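Local coordinates for hypothetical 13.2 KDA protein (Sulfolobus virus-like particle ssv1, PDB 2VQC), which probably binds DNA through its winged-helix fold and is essential for the function of the virus, at residues A[14-19]-A[47-52]; A[18-23]-A[37-42]; A[29-34]-A[72-77]. All blocks are in the same frame, centred on the assembly; numbering follows the deposited sequence.

Overall arrangement
Contacts 1 and 2 are both built on helix 13-27, whose segments overlap at E18 and I19, and both are largely apolar, with one amide in contact 2. Contact 1, partly buried, crosses this helix over 43-59 through small side chains and the branches of I49; contact 2 lies at the surface, where a selenomethionine and two isoleucines pack against F39 and Q38 at the end of helix 32-39. The two join where I49 CD1 meets F39 and I41. Contact 3, on the opposite side of the chain centre from contact 1, is also partly buried but polar: strand pairing and a salt bridge tie 29-34 to 72-77. L30 and L32 link it to the helices.

Contact 1. Residues A[14-19]-A[47-52]; sequences YKMAEI and YNIQRA
The Y14 ring approaches A52 obliquely, with CD1 4.5 Å from the A52 methyl carbon CB, while the main chain comes closer, Y14 CA lying 4.0 Å from the same methyl. Further along the other helix the Y14 side chain also touches I56. The second flat group, the R51 guanidinium, belongs to the 47-52 side alone: one face has N48 CA above it, offset toward the rim, and NH2 makes a weak bond to N48 OD1. A17 is the central contact residue of helix 13-27. Its CB is 3.8 Å from A52 CB and equally near the carbonyl oxygen of I49, and it also touches L53 and I56, so that the methyl sits among four residues of helix 43-59. In the winged-helix fold this is the packing of the first helix on the third, the one that usually serves as recognition helix. The axes of segments 14-19 and 47-52 cross at -72° and are 8.0 Å apart at closest approach, close spacing that fits alanines at the crossing. I49 uses both of its branches. CG2 rests on the backbone of A17, 3.9 Å from A17 N, and CD1 reaches M16 CB at 3.6 Å. The two longer side chains cross obliquely, selenomethionine M16 touching with CB and CG before the bend at chi2 turns SE away from 47-52 and a further bend at chi3 sets CE. F39 and I41 also pack on I49.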
# COMPACT_ATOMS: atom_id res chain seq x y z
N TYR A 14 -5.60 -8.23 3.54
CA TYR A 14 -6.51 -7.10 3.45
C TYR A 14 -6.51 -6.26 4.72
O TYR A 14 -6.43 -5.03 4.65
CB TYR A 14 -7.93 -7.56 3.12
CG TYR A 14 -8.84 -6.42 2.74
CD1 TYR A 14 -8.85 -5.92 1.43
CD2 TYR A 14 -9.67 -5.81 3.68
CE1 TYR A 14 -9.68 -4.87 1.08
CE2 TYR A 14 -10.50 -4.76 3.33
CZ TYR A 14 -10.50 -4.29 2.03
OH TYR A 14 -11.33 -3.24 1.69
N LYS A 15 -6.59 -6.91 5.88
CA LYS A 15 -6.51 -6.21 7.17
C LYS A 15 -5.20 -5.44 7.32
O LYS A 15 -5.18 -4.33 7.87
CB LYS A 15 -6.66 -7.18 8.34
CG LYS A 15 -8.06 -7.74 8.52
CD LYS A 15 -8.08 -8.70 9.71
CE LYS A 15 -9.45 -9.33 9.92
NZ LYS A 15 -9.41 -10.32 11.03
N MSE A 16 -4.11 -6.01 6.81
CA MSE A 16 -2.79 -5.37 6.85
C MSE A 16 -2.77 -4.15 5.94
O MSE A 16 -2.15 -3.14 6.26
CB MSE A 16 -1.69 -6.32 6.38
CG MSE A 16 -1.70 -7.71 6.98
SE MSE A 16 -0.90 -7.81 8.71
CE MSE A 16 -2.34 -6.97 9.76
N ALA A 17 -3.42 -4.28 4.78
CA ALA A 17 -3.48 -3.21 3.80
C ALA A 17 -4.28 -2.02 4.31
O ALA A 17 -3.96 -0.88 3.99
CB ALA A 17 -4.05 -3.71 2.49
N GLU A 18 -5.33 -2.29 5.09
CA GLU A 18 -6.12 -1.24 5.74
C GLU A 18 -5.24 -0.42 6.68
O GLU A 18 -5.39 0.80 6.77
CB GLU A 18 -7.32 -1.81 6.50
CG GLU A 18 -8.45 -2.32 5.60
CD GLU A 18 -9.60 -2.94 6.38
OE1 GLU A 18 -9.35 -3.78 7.28
OE2 GLU A 18 -10.77 -2.61 6.09
N ILE A 19 -4.32 -1.08 7.37
CA ILE A 19 -3.37 -0.38 8.24
C ILE A 19 -2.50 0.54 7.39
O ILE A 19 -2.32 1.72 7.73
CB ILE A 19 -2.49 -1.36 9.06
CG1 ILE A 19 -3.37 -2.22 9.98
CG2 ILE A 19 -1.45 -0.60 9.90
CD1 ILE A 19 -2.62 -3.31 10.70
N TYR A 47 4.43 -8.08 -0.78
CA TYR A 47 3.76 -8.03 -2.09
C TYR A 47 2.29 -8.43 -2.01
O TYR A 47 1.46 -7.87 -2.74
CB TYR A 47 4.48 -8.91 -3.14
CG TYR A 47 5.58 -8.20 -3.91
CD1 TYR A 47 5.31 -7.08 -4.70
CD2 TYR A 47 6.90 -8.65 -3.86
CE1 TYR A 47 6.32 -6.44 -5.41
CE2 TYR A 47 7.91 -8.02 -4.55
CZ TYR A 47 7.62 -6.91 -5.33
OH TYR A 47 8.64 -6.28 -6.02
N ASN A 48 1.96 -9.39 -1.15
CA ASN A 48 0.56 -9.78 -0.94
C ASN A 48 -0.24 -8.62 -0.36
O ASN A 48 -1.38 -8.38 -0.76
CB ASN A 48 0.44 -10.99 -0.01
CG ASN A 48 0.98 -12.27 -0.63
OD1 ASN A 48 0.90 -12.48 -1.83
ND2 ASN A 48 1.53 -13.14 0.22
N ILE A 49 0.38 -7.90 0.57
CA ILE A 49 -0.25 -6.73 1.19
C ILE A 49 -0.38 -5.60 0.17
O ILE A 49 -1.43 -4.97 0.08
CB ILE A 49 0.53 -6.25 2.44
CG1 ILE A 49 0.48 -7.31 3.54
CG2 ILE A 49 -0.03 -4.92 2.96
CD1 ILE A 49 1.45 -7.07 4.70
N GLN A 50 0.68 -5.37 -0.60
CA GLN A 50 0.65 -4.36 -1.66
C GLN A 50 -0.47 -4.62 -2.66
O GLN A 50 -1.13 -3.69 -3.12
CB GLN A 50 1.99 -4.32 -2.40
CG GLN A 50 2.00 -3.37 -3.58
CD GLN A 50 3.38 -3.11 -4.11
OE1 GLN A 50 4.15 -2.35 -3.51
NE2 GLN A 50 3.71 -3.72 -5.24
N ARG A 51 -0.68 -5.89 -3.00
CA ARG A 51 -1.76 -6.25 -3.91
C ARG A 51 -3.13 -5.90 -3.31
O ARG A 51 -4.01 -5.40 -4.02
CB ARG A 51 -1.68 -7.74 -4.26
CG ARG A 51 -2.59 -8.13 -5.38
CD ARG A 51 -2.15 -9.42 -6.04
NE ARG A 51 -2.26 -10.59 -5.16
CZ ARG A 51 -1.25 -11.34 -4.72
NH1 ARG A 51 0.02 -11.08 -5.05
NH2 ARG A 51 -1.51 -12.38 -3.93
N ALA A 52 -3.31 -6.15 -2.01
CA ALA A 52 -4.57 -5.81 -1.33
C ALA A 52 -4.71 -4.29 -1.16
O ALA A 52 -5.82 -3.75 -1.24
CB ALA A 52 -4.66 -6.51 0.01

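Contact 2. Residues A[18-23]-A[37-42]; sequences EIMYKI and AQFEIS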
# COMPACT_ATOMS: atom_id res chain seq x y z
N GLU A 18 -5.33 -2.29 5.09
CA GLU A 18 -6.12 -1.24 5.74
C GLU A 18 -5.24 -0.42 6.68
O GLU A 18 -5.39 0.80 6.77
CB GLU A 18 -7.32 -1.81 6.50
CG GLU A 18 -8.45 -2.32 5.60
CD GLU A 18 -9.60 -2.94 6.38
OE1 GLU A 18 -9.35 -3.78 7.28
OE2 GLU A 18 -10.77 -2.61 6.09
N ILE A 19 -4.32 -1.08 7.37
CA ILE A 19 -3.37 -0.38 8.24
C ILE A 19 -2.50 0.54 7.39
O ILE A 19 -2.32 1.72 7.73
CB ILE A 19 -2.49 -1.36 9.06
CG1 ILE A 19 -3.37 -2.22 9.98
CG2 ILE A 19 -1.45 -0.60 9.90
CD1 ILE A 19 -2.62 -3.31 10.70
N MSE A 20 -1.99 0.02 6.28
CA MSE A 20 -1.15 0.81 5.39
C MSE A 20 -1.92 1.98 4.76
O MSE A 20 -1.34 3.03 4.53
CB MSE A 20 -0.55 -0.05 4.28
CG MSE A 20 0.39 -1.16 4.74
SE MSE A 20 1.85 -0.61 5.95
CE MSE A 20 0.81 -0.56 7.54
N TYR A 21 -3.20 1.79 4.49
CA TYR A 21 -4.00 2.81 3.82
C TYR A 21 -4.11 4.08 4.67
O TYR A 21 -4.02 5.19 4.14
CB TYR A 21 -5.40 2.28 3.48
CG TYR A 21 -6.18 3.19 2.56
CD1 TYR A 21 -5.82 3.34 1.23
CD2 TYR A 21 -7.29 3.90 3.03
CE1 TYR A 21 -6.53 4.16 0.38
CE2 TYR A 21 -8.01 4.73 2.18
CZ TYR A 21 -7.62 4.85 0.85
OH TYR A 21 -8.32 5.66 -0.02
N LYS A 22 -4.31 3.92 5.97
CA LYS A 22 -4.34 5.09 6.84
C LYS A 22 -2.95 5.67 7.13
O LYS A 22 -2.82 6.85 7.41
CB LYS A 22 -5.14 4.84 8.12
CG LYS A 22 -4.61 3.82 9.06
CD LYS A 22 -5.56 3.71 10.23
CE LYS A 22 -5.11 2.65 11.20
NZ LYS A 22 -6.01 2.53 12.39
N ILE A 23 -1.91 4.84 7.01
CA ILE A 23 -0.54 5.35 7.03
C ILE A 23 -0.25 6.18 5.76
O ILE A 23 0.50 7.16 5.81
CB ILE A 23 0.49 4.20 7.22
CG1 ILE A 23 0.35 3.63 8.63
CG2 ILE A 23 1.92 4.68 6.96
CD1 ILE A 23 1.32 2.52 8.98
N ALA A 37 9.13 -2.04 6.15
CA ALA A 37 9.64 -1.37 7.34
C ALA A 37 8.60 -1.36 8.45
O ALA A 37 8.92 -1.61 9.62
CB ALA A 37 10.09 0.05 7.03
N GLN A 38 7.36 -1.08 8.09
CA GLN A 38 6.27 -1.04 9.07
C GLN A 38 6.07 -2.39 9.78
O GLN A 38 5.98 -2.43 11.00
CB GLN A 38 4.97 -0.61 8.39
CG GLN A 38 3.75 -0.58 9.30
CD GLN A 38 3.88 0.39 10.45
OE1 GLN A 38 4.48 1.45 10.31
NE2 GLN A 38 3.30 0.03 11.60
N PHE A 39 6.02 -3.47 9.00
CA PHE A 39 5.65 -4.78 9.53
C PHE A 39 6.82 -5.72 9.85
O PHE A 39 6.66 -6.65 10.65
CB PHE A 39 4.69 -5.47 8.56
CG PHE A 39 3.34 -4.80 8.45
CD1 PHE A 39 2.59 -4.51 9.58
CD2 PHE A 39 2.80 -4.49 7.20
CE1 PHE A 39 1.34 -3.90 9.48
CE2 PHE A 39 1.55 -3.88 7.09
CZ PHE A 39 0.82 -3.59 8.24
N GLU A 40 7.99 -5.45 9.26
CA GLU A 40 9.20 -6.28 9.43
C GLU A 40 8.97 -7.73 8.98
O GLU A 40 9.22 -8.70 9.71
CB GLU A 40 9.73 -6.22 10.86
CG GLU A 40 10.17 -4.83 11.27
CD GLU A 40 10.85 -4.79 12.63
OE1 GLU A 40 11.24 -5.86 13.16
OE2 GLU A 40 11.01 -3.67 13.16
N ILE A 41 8.52 -7.84 7.73
CA ILE A 41 8.13 -9.09 7.11
C ILE A 41 8.96 -9.34 5.84
O ILE A 41 9.79 -8.51 5.46
CB ILE A 41 6.62 -9.06 6.73
CG1 ILE A 41 6.29 -7.80 5.92
CG2 ILE A 41 5.77 -9.14 7.99
CD1 ILE A 41 4.93 -7.82 5.26
N SER A 42 8.72 -10.48 5.20
CA SER A 42 9.42 -10.84 3.97
C SER A 42 8.88 -10.07 2.75
O SER A 42 7.81 -9.48 2.79
CB SER A 42 9.29 -12.34 3.73
OG SER A 42 7.97 -12.66 3.35
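Selenomethionine M20 and F39 reach toward each other, tip to tip, in a Met-aromatic contact that packs the first helix of the winged-helix fold on the end of the second. From M20 CB the chain leaves with CG anti to the carbonyl carbon (chi1 -63°), and CG lies 3.8 Å from F39 CE2. A bend at chi2 then lays the selenium obliquely against the ring: M20 SE is 3.5 Å from F39 CE2 and 4.3 Å from the ring centroid, 45° off the normal. The selenium also meets Q38, with SE 3.9 Å from Q38 CG. The terminal methyl CE lies near both F39 and Q38, but its modelled position is doubtful, being too close to the ring. Q38 CG sits over the centre of one face of the F39 ring, and the selenium lies obliquely on that side of the ring plane. I19 comes instead to the ring edge, near its plane, with I19 CB 4.1 Å from F39 CZ. M20 and I23 lean on L30 of the short strand. The contact lies near the surface, and beside the ring an apolar side chain meets an amide: I23 CD1 crosses the end of Q38 and touches Q38 CD and Q38 OE1, each at 3.6 Å.

Contact 3. Residues A[29-34]-A[72-77]; sequences ELTLED and KTTFKW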
# COMPACT_ATOMS: atom_id res chain seq x y z
N GLU A 29 2.53 9.26 0.71
CA GLU A 29 3.12 8.42 -0.33
C GLU A 29 3.62 7.11 0.29
O GLU A 29 4.14 7.11 1.40
CB GLU A 29 4.26 9.19 -1.01
CG GLU A 29 4.47 8.85 -2.48
CD GLU A 29 5.11 9.99 -3.29
OE1 GLU A 29 5.36 11.08 -2.73
OE2 GLU A 29 5.35 9.79 -4.50
N LEU A 30 3.45 6.00 -0.44
CA LEU A 30 3.90 4.68 0.03
C LEU A 30 4.49 3.85 -1.11
O LEU A 30 4.01 3.89 -2.24
CB LEU A 30 2.75 3.87 0.65
CG LEU A 30 2.21 4.22 2.03
CD1 LEU A 30 1.11 3.24 2.38
CD2 LEU A 30 3.27 4.22 3.11
N THR A 31 5.54 3.09 -0.77
CA THR A 31 6.12 2.07 -1.65
C THR A 31 6.25 0.76 -0.87
O THR A 31 6.01 0.71 0.34
CB THR A 31 7.50 2.49 -2.18
OG1 THR A 31 8.44 2.58 -1.09
CG2 THR A 31 7.41 3.83 -2.90
N LEU A 32 6.65 -0.31 -1.56
CA LEU A 32 6.80 -1.61 -0.92
C LEU A 32 7.73 -1.54 0.29
O LEU A 32 7.47 -2.19 1.31
CB LEU A 32 7.29 -2.68 -1.92
CG LEU A 32 7.19 -4.12 -1.41
CD1 LEU A 32 5.75 -4.62 -1.44
CD2 LEU A 32 8.08 -5.04 -2.22
N GLU A 33 8.79 -0.74 0.20
CA GLU A 33 9.74 -0.56 1.31
C GLU A 33 9.08 -0.08 2.60
O GLU A 33 9.52 -0.45 3.69
CB GLU A 33 10.87 0.41 0.94
CG GLU A 33 11.82 -0.10 -0.14
CD GLU A 33 11.38 0.24 -1.55
OE1 GLU A 33 10.17 0.48 -1.78
OE2 GLU A 33 12.24 0.26 -2.45
N ASP A 34 8.05 0.76 2.47
CA ASP A 34 7.29 1.24 3.64
C ASP A 34 6.50 0.12 4.32
O ASP A 34 6.34 0.11 5.54
CB ASP A 34 6.34 2.37 3.23
CG ASP A 34 7.08 3.62 2.78
OD1 ASP A 34 7.92 4.12 3.55
OD2 ASP A 34 6.82 4.10 1.65
N LYS A 72 8.97 1.60 -9.99
CA LYS A 72 8.25 0.91 -8.92
C LYS A 72 6.84 1.45 -8.71
O LYS A 72 6.55 2.61 -9.02
CB LYS A 72 9.02 1.01 -7.59
CG LYS A 72 9.16 2.43 -7.06
CD LYS A 72 10.43 2.62 -6.25
CE LYS A 72 10.54 1.64 -5.09
NZ LYS A 72 11.71 1.98 -4.26
N THR A 73 5.97 0.59 -8.19
CA THR A 73 4.61 0.98 -7.79
C THR A 73 4.67 1.93 -6.59
O THR A 73 5.33 1.63 -5.58
CB THR A 73 3.76 -0.25 -7.40
OG1 THR A 73 3.73 -1.18 -8.50
CG2 THR A 73 2.33 0.17 -7.05
N THR A 74 3.98 3.06 -6.70
CA THR A 74 3.95 4.06 -5.65
C THR A 74 2.51 4.52 -5.43
O THR A 74 1.84 4.93 -6.37
CB THR A 74 4.82 5.29 -6.01
OG1 THR A 74 6.12 4.86 -6.43
CG2 THR A 74 4.95 6.23 -4.81
N PHE A 75 2.05 4.43 -4.19
CA PHE A 75 0.72 4.90 -3.82
C PHE A 75 0.83 6.35 -3.38
O PHE A 75 1.72 6.71 -2.62
CB PHE A 75 0.16 4.04 -2.69
CG PHE A 75 0.07 2.58 -3.05
CD1 PHE A 75 -1.06 2.07 -3.65
CD2 PHE A 75 1.15 1.73 -2.81
CE1 PHE A 75 -1.13 0.72 -4.00
CE2 PHE A 75 1.08 0.38 -3.15
CZ PHE A 75 -0.06 -0.12 -3.75
N LYS A 76 -0.07 7.19 -3.89
CA LYS A 76 -0.07 8.60 -3.56
C LYS A 76 -1.44 9.03 -3.04
O LYS A 76 -2.47 8.71 -3.64
CB LYS A 76 0.31 9.44 -4.78
CG LYS A 76 0.38 10.94 -4.49
CD LYS A 76 1.12 11.69 -5.58
CE LYS A 76 1.35 13.14 -5.20
NZ LYS A 76 2.28 13.83 -6.14
N TRP A 77 -1.44 9.75 -1.92
CA TRP A 77 -2.64 10.35 -1.37
C TRP A 77 -2.96 11.64 -2.14
O TRP A 77 -2.13 12.55 -2.19
CB TRP A 77 -2.45 10.64 0.12
CG TRP A 77 -3.72 10.97 0.82
CD1 TRP A 77 -4.15 12.20 1.20
CD2 TRP A 77 -4.74 10.05 1.21
NE1 TRP A 77 -5.37 12.11 1.81
CE2 TRP A 77 -5.76 10.79 1.84
CE3 TRP A 77 -4.89 8.66 1.10
CZ2 TRP A 77 -6.91 10.20 2.35
CZ3 TRP A 77 -6.03 8.07 1.61
CH2 TRP A 77 -7.03 8.84 2.23
O HOH W 1 6.23 -0.48 -4.37
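E33 and K72 meet tip to tip in a salt bridge, K72 NZ lying 2.6 Å from E33 OE2 on the syn side of the carboxylate, 30° out of its plane. The other oxygen, E33 OE1, accepts the T31 hydroxyl at an OG1 to OE1 distance of 2.8 Å from above the plane, so both oxygens of the group are held. T31 is the N-cap of helix 32-39, and its OG1 stands between the backbone N and the carbonyl carbon (chi1 65°). T31 N donates to the anti lone pair of D34 OD2 at 2.9 Å, a bond from the N-cap to the first turn. Between the strands, L30 and F75 form an antiparallel hydrogen-bonded pair: L30 N to F75 O is 2.9 Å and F75 N to L30 O 2.8 Å. L30 O also receives a CA-H contact from T74, and F75 O one from E29. Past the pair the chains diverge, and a water bridges them, accepting from L32 N and donating to T73 O. Packing surrounds this polar frame. T74 CG2 touches E29 CG at 3.5 Å, and T31 CG2 lies side by side with the T74 side chain. On the other face L30 CB and F75 CB are 4.2 Å apart. Strand 73-77 is the middle strand of the winged-helix sheet, bonded through T74 and K76 to Q67 and E65 of strand 64-68, while the side chains of L30 and F75 touch L24 of helix 13-27 and F75 also reaches L53 of helix 43-59.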